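Metallopeptidase containing co-catalytic metalloactive site (Shewanella denitrificans OS217, PDB 3B2Y) is a putative zinc-dependent metallopeptidase of the M14 family, probably acting as a carboxypeptidase, and carries nickel in its metal site in this crystal. Local coordinates at residues G85-F89 and Q258-M264; H170-N176 and C244-Q250; T178-E184 and G220-F226. One frame throughout, in Å; residues are numbered along the deposited sequence.

Contact 1 of 3, residues G85-F89 and Q258-M264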
loop_
_atom_site.group_PDB
_atom_site.type_symbol
_atom_site.label_atom_id
_atom_site.label_comp_id
_atom_site.label_asym_id
_atom_site.label_seq_id
_atom_site.Cartn_x
_atom_site.Cartn_y
_atom_site.Cartn_z
ATOM N N GLY A 85 -1.897 -8.747 2.217
ATOM C CA GLY A 85 -3.171 -8.082 2.538
ATOM C C GLY A 85 -3.954 -7.790 1.277
ATOM O O GLY A 85 -5.171 -8.050 1.207
HETATM N N MSE A 86 -3.271 -7.307 0.244
HETATM C CA MSE A 86 -3.951 -7.060 -1.024
HETATM C C MSE A 86 -4.462 -8.309 -1.697
HETATM O O MSE A 86 -5.530 -8.321 -2.271
HETATM C CB MSE A 86 -3.056 -6.283 -1.974
HETATM C CG MSE A 86 -3.894 -5.561 -3.056
HETATM SE SE MSE A 86 -2.736 -4.500 -4.206
HETATM C CE MSE A 86 -1.852 -3.485 -2.724
ATOM N N LEU A 87 -3.672 -9.369 -1.666
ATOM C CA LEU A 87 -4.099 -10.644 -2.198
ATOM C C LEU A 87 -5.337 -11.193 -1.483
ATOM O O LEU A 87 -6.241 -11.760 -2.130
ATOM C CB LEU A 87 -2.934 -11.627 -2.171
ATOM C CG LEU A 87 -3.035 -12.949 -2.881
ATOM C CD1 LEU A 87 -3.562 -12.779 -4.308
ATOM C CD2 LEU A 87 -1.624 -13.521 -2.874
ATOM N N HIS A 88 -5.402 -11.011 -0.160
ATOM C CA HIS A 88 -6.546 -11.411 0.652
ATOM C C HIS A 88 -7.786 -10.599 0.236
ATOM O O HIS A 88 -8.860 -11.143 -0.010
ATOM C CB HIS A 88 -6.207 -11.183 2.152
ATOM C CG HIS A 88 -7.258 -11.662 3.104
ATOM N ND1 HIS A 88 -8.216 -10.814 3.630
ATOM C CD2 HIS A 88 -7.518 -12.886 3.615
ATOM C CE1 HIS A 88 -9.014 -11.501 4.431
ATOM N NE2 HIS A 88 -8.614 -12.760 4.437
ATOM N N PHE A 89 -7.551 -9.310 0.019
ATOM C CA PHE A 89 -8.567 -8.360 -0.410
ATOM C C PHE A 89 -9.127 -8.770 -1.771
ATOM O O PHE A 89 -10.316 -8.890 -1.919
ATOM C CB PHE A 89 -7.955 -6.976 -0.422
ATOM C CG PHE A 89 -8.831 -5.927 -0.960
ATOM C CD1 PHE A 89 -9.963 -5.566 -0.280
ATOM C CD2 PHE A 89 -8.505 -5.286 -2.142
ATOM C CE1 PHE A 89 -10.788 -4.587 -0.786
ATOM C CE2 PHE A 89 -9.322 -4.286 -2.641
ATOM C CZ PHE A 89 -10.451 -3.947 -1.962
ATOM N N GLN A 258 -5.278 -9.528 7.589
ATOM C CA GLN A 258 -6.689 -9.206 7.745
ATOM C C GLN A 258 -6.956 -7.715 7.910
ATOM O O GLN A 258 -7.874 -7.192 7.290
ATOM C CB GLN A 258 -7.314 -10.015 8.900
ATOM C CG GLN A 258 -7.444 -11.486 8.539
ATOM C CD GLN A 258 -7.696 -12.377 9.764
ATOM O OE1 GLN A 258 -7.308 -12.051 10.897
ATOM N NE2 GLN A 258 -8.370 -13.492 9.537
ATOM N N ALA A 259 -6.169 -7.042 8.741
ATOM C CA ALA A 259 -6.300 -5.629 8.986
ATOM C C ALA A 259 -6.045 -4.783 7.717
ATOM O O ALA A 259 -6.794 -3.836 7.451
ATOM C CB ALA A 259 -5.382 -5.177 10.138
ATOM N N ASN A 260 -4.982 -5.099 6.997
ATOM C CA ASN A 260 -4.680 -4.479 5.673
ATOM C C ASN A 260 -5.838 -4.619 4.679
ATOM O O ASN A 260 -6.285 -3.625 4.080
ATOM C CB ASN A 260 -3.413 -5.080 5.092
ATOM C CG ASN A 260 -2.154 -4.384 5.614
ATOM O OD1 ASN A 260 -1.763 -3.335 5.107
ATOM N ND2 ASN A 260 -1.528 -4.955 6.619
ATOM N N SER A 261 -6.362 -5.821 4.579
ATOM C CA SER A 261 -7.509 -6.102 3.721
ATOM C C SER A 261 -8.733 -5.274 4.143
ATOM O O SER A 261 -9.458 -4.775 3.295
ATOM C CB SER A 261 -7.799 -7.621 3.737
ATOM O OG SER A 261 -8.835 -7.953 2.819
ATOM N N ALA A 262 -8.924 -5.122 5.470
ATOM C CA ALA A 262 -10.016 -4.317 6.059
ATOM C C ALA A 262 -9.865 -2.830 5.789
ATOM O O ALA A 262 -10.895 -2.213 5.483
ATOM C CB ALA A 262 -10.119 -4.561 7.575
ATOM N N ALA A 263 -8.640 -2.275 5.933
ATOM C CA ALA A 263 -8.305 -0.866 5.503
ATOM C C ALA A 263 -8.659 -0.622 4.062
ATOM O O ALA A 263 -9.277 0.408 3.733
ATOM C CB ALA A 263 -6.858 -0.499 5.739
HETATM N N MSE A 264 -8.315 -1.582 3.212
HETATM C CA MSE A 264 -8.587 -1.488 1.798
HETATM C C MSE A 264 -10.092 -1.496 1.520
HETATM O O MSE A 264 -10.576 -0.775 0.657
HETATM C CB MSE A 264 -7.876 -2.627 1.054
HETATM C CG MSE A 264 -6.424 -2.477 0.966
HETATM SE SE MSE A 264 -5.596 -4.077 0.190
HETATM C CE MSE A 264 -3.771 -3.878 0.891
#
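One hydrogen bond joins the two helical segments: His88 ND1 and Ser261 OG lie 3.0 Å apart, with the hydroxyl at the edge of the imidazole. The same hydroxyl rests on the Phe89 backbone (Phe89 CA to Ser261 OG 3.3 Å), so Ser261 sits against Gly85, His88 and Phe89, Ser261 CB 3.7 Å from Gly85 O. The rest is apolar packing, led by selenomethionine Met264. Met264 CB lies 3.8 Å from the Phe89 ring centroid, almost on the ring normal, a CH-pi contact; Met264 SE stands obliquely 4.5 Å from that centroid, a Met-aromatic contact. The Met264 methyl reaches the other helix, Met86 N to Met264 CE being 3.5 Å. Gly85 gives the closeness its room: Gly85 CA meets Asn260 CB at 3.9 Å, and a CB on Gly85 would collide with that atom. The segment axes cross at -61° and approach to 7.8 Å. Asn260 ND2 is hydrogen-bonded outside the pair, to Arg256 O and Thr247 OG1. Helices 81-92 and 253-271 pack across each other on the same face of the central sheet, Met86, Phe89 and Met264 resting on Ile71 of strand 68-73 and Met264 on Leu167 and Cys169 of strand 165-172.

Contact 2 of 3, residues H170-N176 and C244-Q250. With NI (nickel (II) ion), chain C.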
loop_
_atom_site.group_PDB
_atom_site.type_symbol
_atom_site.label_atom_id
_atom_site.label_comp_id
_atom_site.label_asym_id
_atom_site.label_seq_id
_atom_site.Cartn_x
_atom_site.Cartn_y
_atom_site.Cartn_z
ATOM N N HIS A 170 1.361 0.130 4.366
ATOM C CA HIS A 170 2.603 -0.110 5.054
ATOM C C HIS A 170 2.505 -0.823 6.417
ATOM O O HIS A 170 1.431 -1.096 6.983
ATOM C CB HIS A 170 3.322 1.244 5.262
ATOM C CG HIS A 170 3.863 1.850 3.986
ATOM N ND1 HIS A 170 5.213 2.050 3.752
ATOM C CD2 HIS A 170 3.219 2.343 2.906
ATOM C CE1 HIS A 170 5.370 2.588 2.551
ATOM N NE2 HIS A 170 4.176 2.794 2.026
ATOM N N GLU A 171 3.666 -1.094 6.975
ATOM C CA GLU A 171 3.725 -1.592 8.321
ATOM C C GLU A 171 4.839 -0.895 9.060
ATOM O O GLU A 171 5.836 -0.473 8.477
ATOM C CB GLU A 171 3.988 -3.092 8.371
ATOM C CG GLU A 171 3.113 -4.022 7.507
ATOM C CD GLU A 171 3.072 -5.441 8.104
ATOM O OE1 GLU A 171 2.289 -5.632 9.072
ATOM O OE2 GLU A 171 3.791 -6.365 7.584
ATOM N N ASP A 172 4.696 -0.841 10.350
ATOM C CA ASP A 172 5.753 -0.339 11.205
ATOM C C ASP A 172 6.263 -1.545 11.998
ATOM O O ASP A 172 5.645 -1.992 12.993
ATOM C CB ASP A 172 5.232 0.783 12.070
ATOM C CG ASP A 172 6.353 1.519 12.819
ATOM O OD1 ASP A 172 7.348 0.850 13.171
ATOM O OD2 ASP A 172 6.213 2.747 13.052
ATOM N N VAL A 173 7.428 -2.039 11.591
ATOM C CA VAL A 173 7.827 -3.427 11.922
ATOM C C VAL A 173 8.036 -3.680 13.399
ATOM O O VAL A 173 7.828 -4.789 13.884
ATOM C CB VAL A 173 9.088 -3.884 11.096
ATOM C CG1 VAL A 173 10.334 -3.112 11.527
ATOM C CG2 VAL A 173 9.320 -5.371 11.243
ATOM N N LEU A 174 8.456 -2.655 14.112
ATOM C CA LEU A 174 8.750 -2.792 15.518
ATOM C C LEU A 174 7.573 -2.407 16.421
ATOM O O LEU A 174 7.606 -2.605 17.653
ATOM C CB LEU A 174 10.015 -1.960 15.818
ATOM C CG LEU A 174 11.304 -2.302 15.092
ATOM C CD1 LEU A 174 12.484 -1.545 15.705
ATOM C CD2 LEU A 174 11.603 -3.810 15.051
HETATM N N MSE A 175 6.493 -1.917 15.827
HETATM C CA MSE A 175 5.335 -1.418 16.598
HETATM C C MSE A 175 4.423 -2.558 17.034
HETATM O O MSE A 175 4.378 -3.598 16.365
HETATM C CB MSE A 175 4.502 -0.427 15.760
HETATM C CG MSE A 175 5.118 0.933 15.643
HETATM SE SE MSE A 175 5.059 1.824 17.354
HETATM C CE MSE A 175 3.224 2.496 17.238
ATOM N N ASN A 176 3.735 -2.373 18.163
ATOM C CA ASN A 176 2.565 -3.211 18.538
ATOM C C ASN A 176 1.193 -2.546 18.333
ATOM O O ASN A 176 0.172 -3.229 18.388
ATOM C CB ASN A 176 2.656 -3.664 19.999
ATOM C CG ASN A 176 3.695 -4.738 20.201
ATOM O OD1 ASN A 176 3.405 -5.933 20.041
ATOM N ND2 ASN A 176 4.916 -4.321 20.497
ATOM N N CYS A 244 -1.828 6.422 4.270
ATOM C CA CYS A 244 -0.851 5.349 4.379
ATOM C C CYS A 244 -1.138 4.642 5.686
ATOM O O CYS A 244 -0.987 5.253 6.761
ATOM C CB CYS A 244 0.531 5.967 4.365
ATOM S SG CYS A 244 1.871 4.816 4.682
ATOM N N SER A 245 -1.640 3.411 5.616
ATOM C CA SER A 245 -1.876 2.672 6.855
ATOM C C SER A 245 -0.567 2.068 7.331
ATOM O O SER A 245 0.328 1.707 6.531
ATOM C CB SER A 245 -2.936 1.609 6.667
ATOM O OG SER A 245 -2.675 0.827 5.534
ATOM N N GLU A 246 -0.457 1.928 8.642
ATOM C CA GLU A 246 0.698 1.314 9.264
ATOM C C GLU A 246 0.214 0.253 10.256
ATOM O O GLU A 246 -0.182 0.610 11.401
ATOM C CB GLU A 246 1.490 2.368 10.030
ATOM C CG GLU A 246 2.168 3.428 9.154
ATOM C CD GLU A 246 3.464 2.948 8.522
ATOM O OE1 GLU A 246 3.874 1.789 8.766
ATOM O OE2 GLU A 246 4.071 3.745 7.766
ATOM N N THR A 247 0.231 -1.017 9.834
ATOM C CA THR A 247 -0.015 -2.132 10.772
ATOM C C THR A 247 1.270 -2.470 11.588
ATOM O O THR A 247 2.408 -2.270 11.113
ATOM C CB THR A 247 -0.638 -3.350 10.043
ATOM O OG1 THR A 247 0.137 -3.679 8.884
ATOM C CG2 THR A 247 -2.107 -3.044 9.587
ATOM N N PRO A 248 1.110 -2.939 12.839
ATOM C CA PRO A 248 2.233 -3.244 13.726
ATOM C C PRO A 248 2.903 -4.575 13.399
ATOM O O PRO A 248 2.239 -5.623 13.443
ATOM C CB PRO A 248 1.578 -3.329 15.103
ATOM C CG PRO A 248 0.118 -3.594 14.832
ATOM C CD PRO A 248 -0.199 -3.136 13.483
ATOM N N GLY A 249 4.200 -4.546 13.122
ATOM C CA GLY A 249 4.905 -5.763 12.698
ATOM C C GLY A 249 5.184 -6.789 13.788
ATOM O O GLY A 249 5.564 -7.958 13.503
ATOM N N GLN A 250 5.043 -6.354 15.040
ATOM C CA GLN A 250 5.269 -7.228 16.181
ATOM C C GLN A 250 4.033 -8.010 16.564
ATOM O O GLN A 250 4.049 -8.709 17.551
ATOM C CB GLN A 250 5.786 -6.412 17.380
ATOM C CG GLN A 250 7.192 -5.901 17.125
ATOM C CD GLN A 250 8.120 -7.028 16.750
ATOM O OE1 GLN A 250 8.306 -7.974 17.532
ATOM N NE2 GLN A 250 8.678 -6.969 15.532
HETATM NI NI NI C . 6.883 1.364 5.072
HETATM O O HOH W 1 -1.200 -1.023 6.463
HETATM O O HOH W 2 6.253 1.891 7.221
HETATM O O HOH W 3 7.466 2.939 5.755
#
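The ends of strands 165-172 and 242-248 run parallel, their segments twisted by 43°, and pair through His170 N to Ser245 O (2.9 Å), Thr247 N to His170 O (3.1 Å) and Asp172 N to Thr247 O (2.8 Å); the pairing continues one residue on through Gly249 N to Asp172 O (2.9 Å). A type I turn from Asp172 to Met175 folds segment 170-176 back, and Gln250 fastens it: Gln250 NE2 binds Val173 O at 2.9 Å, Gln250 N binds Met175 O at 3.1 Å. Gly249 fits under the turn, where a CB would strike Val173 O. On one face His170 ND1 binds nickel at 2.2 Å, alongside His76 and Glu79, and the predicted proton donor/acceptor Glu246 stands beside it. Water 2, a nickel ligand, lies 2.7 Å from Glu171 O and 2.8 Å from Glu246 OE1, consistent with the metal-water-glutamate site of M14 peptidases. On the other face Thr247 OG1 donates to Glu171 OE1 (2.9 Å), which also forms a salt bridge with Arg256. These are inner strands of the mixed sheet: strand 242-248 pairs on its other edge with strand 179-183, and Leu200 of helix 191-201 covers Ser245 and Thr247.

Contact 3 of 3, residues T178-E184 and G220-F226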
loop_
_atom_site.group_PDB
_atom_site.type_symbol
_atom_site.label_atom_id
_atom_site.label_comp_id
_atom_site.label_asym_id
_atom_site.label_seq_id
_atom_site.Cartn_x
_atom_site.Cartn_y
_atom_site.Cartn_z
ATOM N N THR A 178 -1.297 0.442 16.067
ATOM C CA THR A 178 -1.528 0.898 14.714
ATOM C C THR A 178 -1.787 2.415 14.545
ATOM O O THR A 178 -2.178 3.152 15.477
ATOM C CB THR A 178 -2.693 0.098 14.099
ATOM O OG1 THR A 178 -2.724 0.267 12.685
ATOM C CG2 THR A 178 -4.049 0.573 14.716
ATOM N N TYR A 179 -1.584 2.881 13.301
ATOM C CA TYR A 179 -1.871 4.278 13.023
ATOM C C TYR A 179 -1.968 4.451 11.526
ATOM O O TYR A 179 -1.749 3.504 10.795
ATOM C CB TYR A 179 -0.838 5.237 13.673
ATOM C CG TYR A 179 0.574 5.032 13.223
ATOM C CD1 TYR A 179 1.364 4.024 13.769
ATOM C CD2 TYR A 179 1.138 5.858 12.253
ATOM C CE1 TYR A 179 2.679 3.832 13.357
ATOM C CE2 TYR A 179 2.466 5.698 11.859
ATOM C CZ TYR A 179 3.231 4.674 12.404
ATOM O OH TYR A 179 4.532 4.502 11.976
ATOM N N VAL A 180 -2.376 5.648 11.125
ATOM C CA VAL A 180 -2.575 5.975 9.748
ATOM C C VAL A 180 -2.048 7.391 9.459
ATOM O O VAL A 180 -2.302 8.332 10.217
ATOM C CB VAL A 180 -4.058 5.893 9.359
ATOM C CG1 VAL A 180 -4.938 6.939 10.142
ATOM C CG2 VAL A 180 -4.164 6.151 7.891
ATOM N N TYR A 181 -1.305 7.543 8.375
ATOM C CA TYR A 181 -1.027 8.876 7.842
ATOM C C TYR A 181 -2.173 9.281 6.934
ATOM O O TYR A 181 -2.617 8.481 6.140
ATOM C CB TYR A 181 0.206 8.839 6.952
ATOM C CG TYR A 181 1.507 8.561 7.624
ATOM C CD1 TYR A 181 1.961 7.259 7.817
ATOM C CD2 TYR A 181 2.316 9.599 8.013
ATOM C CE1 TYR A 181 3.167 7.019 8.397
ATOM C CE2 TYR A 181 3.535 9.376 8.573
ATOM C CZ TYR A 181 3.967 8.100 8.776
ATOM O OH TYR A 181 5.205 7.915 9.381
ATOM N N SER A 182 -2.620 10.516 6.968
ATOM C CA SER A 182 -3.686 10.916 6.054
ATOM C C SER A 182 -3.470 12.323 5.482
ATOM O O SER A 182 -2.825 13.151 6.097
ATOM C CB SER A 182 -5.058 10.804 6.754
ATOM O OG SER A 182 -5.343 11.940 7.480
ATOM N N PHE A 183 -4.053 12.562 4.310
ATOM C CA PHE A 183 -4.018 13.850 3.591
ATOM C C PHE A 183 -5.445 14.124 3.091
ATOM O O PHE A 183 -6.031 13.315 2.381
ATOM C CB PHE A 183 -3.035 13.809 2.409
ATOM C CG PHE A 183 -1.626 13.304 2.760
ATOM C CD1 PHE A 183 -1.383 11.945 2.992
ATOM C CD2 PHE A 183 -0.586 14.173 2.864
ATOM C CE1 PHE A 183 -0.117 11.493 3.305
ATOM C CE2 PHE A 183 0.657 13.721 3.181
ATOM C CZ PHE A 183 0.886 12.377 3.390
ATOM N N GLU A 184 -6.013 15.247 3.521
ATOM C CA GLU A 184 -7.278 15.764 2.992
ATOM C C GLU A 184 -7.107 17.255 2.778
ATOM O O GLU A 184 -6.324 17.899 3.500
ATOM C CB GLU A 184 -8.452 15.537 3.966
ATOM C CG GLU A 184 -8.598 14.067 4.409
ATOM C CD GLU A 184 -9.907 13.780 5.134
ATOM O OE1 GLU A 184 -10.945 14.389 4.789
ATOM O OE2 GLU A 184 -9.902 12.944 6.062
ATOM N N GLY A 220 -4.259 8.258 16.773
ATOM C CA GLY A 220 -3.909 7.295 15.730
ATOM C C GLY A 220 -3.804 7.814 14.291
ATOM O O GLY A 220 -3.726 7.030 13.385
ATOM N N VAL A 221 -3.826 9.129 14.104
ATOM C CA VAL A 221 -3.752 9.774 12.805
ATOM C C VAL A 221 -2.570 10.732 12.798
ATOM O O VAL A 221 -2.322 11.415 13.807
ATOM C CB VAL A 221 -5.057 10.525 12.495
ATOM C CG1 VAL A 221 -4.935 11.305 11.186
ATOM C CG2 VAL A 221 -6.209 9.509 12.388
ATOM N N ILE A 222 -1.779 10.682 11.719
ATOM C CA ILE A 222 -0.815 11.745 11.397
ATOM C C ILE A 222 -1.353 12.475 10.165
ATOM O O ILE A 222 -1.498 11.868 9.106
ATOM C CB ILE A 222 0.580 11.151 11.105
ATOM C CG1 ILE A 222 1.200 10.578 12.380
ATOM C CG2 ILE A 222 1.526 12.190 10.444
ATOM C CD1 ILE A 222 1.940 9.203 12.089
ATOM N N PHE A 223 -1.632 13.768 10.297
ATOM C CA PHE A 223 -2.409 14.455 9.276
ATOM C C PHE A 223 -1.617 15.481 8.444
ATOM O O PHE A 223 -1.005 16.402 8.976
ATOM C CB PHE A 223 -3.589 15.132 9.956
ATOM C CG PHE A 223 -4.585 15.712 9.009
ATOM C CD1 PHE A 223 -5.283 14.903 8.151
ATOM C CD2 PHE A 223 -4.869 17.083 9.028
ATOM C CE1 PHE A 223 -6.235 15.429 7.291
ATOM C CE2 PHE A 223 -5.813 17.607 8.162
ATOM C CZ PHE A 223 -6.483 16.753 7.284
ATOM N N ASN A 224 -1.648 15.309 7.127
ATOM C CA ASN A 224 -1.087 16.290 6.214
ATOM C C ASN A 224 0.382 16.567 6.478
ATOM O O ASN A 224 0.831 17.698 6.375
ATOM C CB ASN A 224 -1.893 17.590 6.205
ATOM C CG ASN A 224 -3.118 17.524 5.278
ATOM O OD1 ASN A 224 -3.260 16.605 4.479
ATOM N ND2 ASN A 224 -3.969 18.518 5.369
ATOM N N HIS A 225 1.119 15.509 6.781
ATOM C CA HIS A 225 2.566 15.591 6.946
ATOM C C HIS A 225 3.222 15.262 5.577
ATOM O O HIS A 225 3.288 14.130 5.197
ATOM C CB HIS A 225 3.012 14.570 7.996
ATOM C CG HIS A 225 4.504 14.427 8.115
ATOM N ND1 HIS A 225 5.268 15.238 8.928
ATOM C CD2 HIS A 225 5.371 13.557 7.523
ATOM C CE1 HIS A 225 6.541 14.876 8.837
ATOM N NE2 HIS A 225 6.632 13.865 7.982
ATOM N N PHE A 226 3.677 16.271 4.869
ATOM C CA PHE A 226 4.313 16.073 3.578
ATOM C C PHE A 226 5.796 15.768 3.656
ATOM O O PHE A 226 6.520 16.347 4.397
ATOM C CB PHE A 226 4.035 17.210 2.636
ATOM C CG PHE A 226 2.620 17.307 2.214
ATOM C CD1 PHE A 226 1.676 17.854 3.034
ATOM C CD2 PHE A 226 2.215 16.856 0.979
ATOM C CE1 PHE A 226 0.377 17.932 2.649
ATOM C CE2 PHE A 226 0.923 16.950 0.614
ATOM C CZ PHE A 226 0.009 17.494 1.452
HETATM O O HOH W 4 0.063 12.744 6.600
#
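Ile222 is the main bump of this parallel pair. Ile222 CD1 fits between two tyrosines, 3.4 Å from Tyr179 CD2 and 4.1 Å from the Tyr181 ring centroid, over that ring's face in a CH-pi contact, while Ile222 CG2 touches Tyr181 CD2 at 3.6 Å. On the opposite face Val180 CG1 nests against Val221 CG2 (3.6 Å), and the Phe223 ring bends back over the first strand: its edge merely packs on the Ser182 hydroxyl (Ser182 OG to Phe223 CD1 3.0 Å), which is hydrogen-bonded to Ser193 OG of helix 191-201, and Glu184 CG lies 4.0 Å from Phe223 CE1. At the far end of the pair the Phe183 ring turns its edge to the face of Phe226, a T-shaped pair with centroids 5.0 Å apart and planes at 72°; helix 230-236 packs on both rings. Between the strands, four backbone hydrogen bonds set the register: Val180 N to Gly220 O (3.0 Å), Ile222 N to Val180 O (2.8 Å), Ser182 N to Ile222 O (2.8 Å) and Asn224 N to Ser182 O (2.7 Å). Asn224 prolongs the pairing with its amide, Asn224 ND2 donating to Glu184 O at 3.1 Å and Glu184 N weakly to Asn224 OD1 at 3.2 Å. Strand 221-223 forms the outer edge of the mixed sheet, reached from strand 179-183 by a crossover through helix 191-201, a parallel beta-alpha-beta unit. Tyr181, on the inner strand, packs against Glu246, the predicted proton donor/acceptor, so the tyrosine-bearing face of strand 179-183 borders the probable M14 active site.

Overall arrangement
All three contacts lie in one alpha/beta domain, nested along the chain: contact 3 lies within the loop closed by contact 2, and contact 2 within that closed by contact 1. Contacts 2 and 3 share the mixed sheet, 14 Å between centres, and join where strand 242-248 pairs with strand 179-183 (Cys244 O to Tyr181 N 2.8 Å) and where Asp172 OD2 meets Tyr179 OH at 2.7 Å. Contact 1, its centre also 14 Å away, meets contact 2 where Asn260 ND2 lies 3.1 Å from Thr247 OG1; helix 253-271 follows strand 242-248 in the chain. Contacts 1 and 3, centres 19 Å apart, do not touch, leaving metal-bearing contact 2 to connect helix layer and sheet edge.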